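Local coordinates for protein LST4 (Kluyveromyces lactis, PDB 4ZY8) that probably takes part in amino-acid uptake and in protein traffic from the Golgi to the plasma membrane, the piece here being its longin domain, of the DENN family, at residues 105-108 / 109-112. Residues are numbered along the deposited sequence; the frame is centred on the assembly and turned at random.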
loop_
_atom_site.group_PDB
_atom_site.type_symbol
_atom_site.label_atom_id
_atom_site.label_comp_id
_atom_site.label_asym_id
_atom_site.label_seq_id
_atom_site.Cartn_x
_atom_site.Cartn_y
_atom_site.Cartn_z
ATOM N N ASP A 105 -9.769 9.935 -11.388
ATOM C CA ASP A 105 -9.492 10.165 -12.788
ATOM C C ASP A 105 -8.081 9.841 -13.221
ATOM O O ASP A 105 -7.728 10.039 -14.352
ATOM C CB ASP A 105 -9.892 11.561 -13.223
ATOM C CG ASP A 105 -9.235 12.618 -12.447
ATOM O OD1 ASP A 105 -8.252 12.341 -11.771
ATOM O OD2 ASP A 105 -9.704 13.754 -12.521
ATOM N N VAL A 106 -7.298 9.337 -12.290
ATOM C CA VAL A 106 -6.003 8.738 -12.563
ATOM C C VAL A 106 -6.133 7.274 -13.025
ATOM O O VAL A 106 -5.180 6.692 -13.571
ATOM C CB VAL A 106 -5.102 8.845 -11.283
ATOM C CG1 VAL A 106 -3.745 8.190 -11.468
ATOM C CG2 VAL A 106 -4.909 10.304 -10.890
ATOM N N LEU A 107 -7.311 6.680 -12.820
ATOM C CA LEU A 107 -7.507 5.250 -13.114
ATOM C C LEU A 107 -7.077 4.843 -14.531
ATOM O O LEU A 107 -6.461 3.793 -14.696
ATOM C CB LEU A 107 -8.971 4.820 -12.846
ATOM C CG LEU A 107 -9.217 3.299 -12.980
ATOM C CD1 LEU A 107 -8.375 2.447 -12.010
ATOM C CD2 LEU A 107 -10.706 2.914 -12.866
ATOM N N PRO A 108 -7.389 5.660 -15.568
ATOM C CA PRO A 108 -6.891 5.250 -16.895
ATOM C C PRO A 108 -5.353 5.138 -16.998
ATOM O O PRO A 108 -4.830 4.210 -17.611
ATOM C CB PRO A 108 -7.383 6.377 -17.819
ATOM C CG PRO A 108 -8.524 6.988 -17.116
ATOM C CD PRO A 108 -8.238 6.865 -15.653
ATOM N N VAL A 109 -4.637 6.080 -16.400
ATOM C CA VAL A 109 -3.173 6.061 -16.441
ATOM C C VAL A 109 -2.611 4.952 -15.543
ATOM O O VAL A 109 -1.680 4.232 -15.908
ATOM C CB VAL A 109 -2.600 7.424 -16.010
ATOM C CG1 VAL A 109 -1.086 7.395 -16.064
ATOM C CG2 VAL A 109 -3.129 8.523 -16.934
ATOM N N LEU A 110 -3.207 4.822 -14.366
ATOM C CA LEU A 110 -2.844 3.780 -13.438
ATOM C C LEU A 110 -2.950 2.418 -14.115
ATOM O O LEU A 110 -2.072 1.586 -13.954
ATOM C CB LEU A 110 -3.724 3.845 -12.186
ATOM C CG LEU A 110 -3.445 2.773 -11.142
ATOM C CD1 LEU A 110 -2.026 2.921 -10.582
ATOM C CD2 LEU A 110 -4.483 2.803 -10.024
ATOM N N THR A 111 -4.008 2.196 -14.895
ATOM C CA THR A 111 -4.178 0.896 -15.524
ATOM C C THR A 111 -3.269 0.790 -16.756
ATOM O O THR A 111 -2.676 -0.262 -16.994
ATOM C CB THR A 111 -5.685 0.605 -15.872
ATOM O OG1 THR A 111 -6.244 1.663 -16.648
ATOM C CG2 THR A 111 -6.506 0.478 -14.601
ATOM N N GLU A 112 -3.058 1.895 -17.470
ATOM C CA GLU A 112 -2.131 1.887 -18.611
ATOM C C GLU A 112 -0.688 1.606 -18.193
ATOM O O GLU A 112 0.045 0.911 -18.888
ATOM C CB GLU A 112 -2.164 3.231 -19.347
ATOM C CG GLU A 112 -3.318 3.393 -20.313
ATOM C CD GLU A 112 -3.509 4.839 -20.728
ATOM O OE1 GLU A 112 -2.740 5.703 -20.233
ATOM O OE2 GLU A 112 -4.435 5.110 -21.531
#
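The carboxylate of E112 turns one flat face to the carbonyl of P108: the oxygen P108 O stands over that face, 3.4 Å from E112 CD but displaced towards CG, which is nearer still, while OE1 and OE2 lie farther off. The ring of P108 points away from the following turn overall and meets it chiefly through CB, against the backbone N of V109. CG lies anti to the carbonyl carbon of E112 (chi1 -81°), which folds the chain back along the helix towards P108. The same P108 O accepts the backbone N-H of E112 at 2.9 Å. T111 works beside this pair. L107 O already takes its backbone N-H at 2.9 Å, and the hydroxyl, set between its own backbone N and carbonyl carbon (chi1 53°), makes a second approach: OG1 comes within 2.9 Å of L107 O and 3.1 Å of P108 O, one proton with two acceptors to choose from. These bonds run along the short helix 107-112, which links strand 95-103 of the longin-domain sheet to helix 114-134. P108 has no N-H to give, and a proline is readily accommodated near a helix start. V106 O takes the N-H of L110 almost straight (176°) at 2.8 Å. On the apolar side, L107 CD1 meets T111 CG2 at 3.8 Å and comes only loosely near L110 CD2, at 4.4 Å. L110 is buried against I71, V80 and F82 of the sheet, and L167 packs on both V106 and L110.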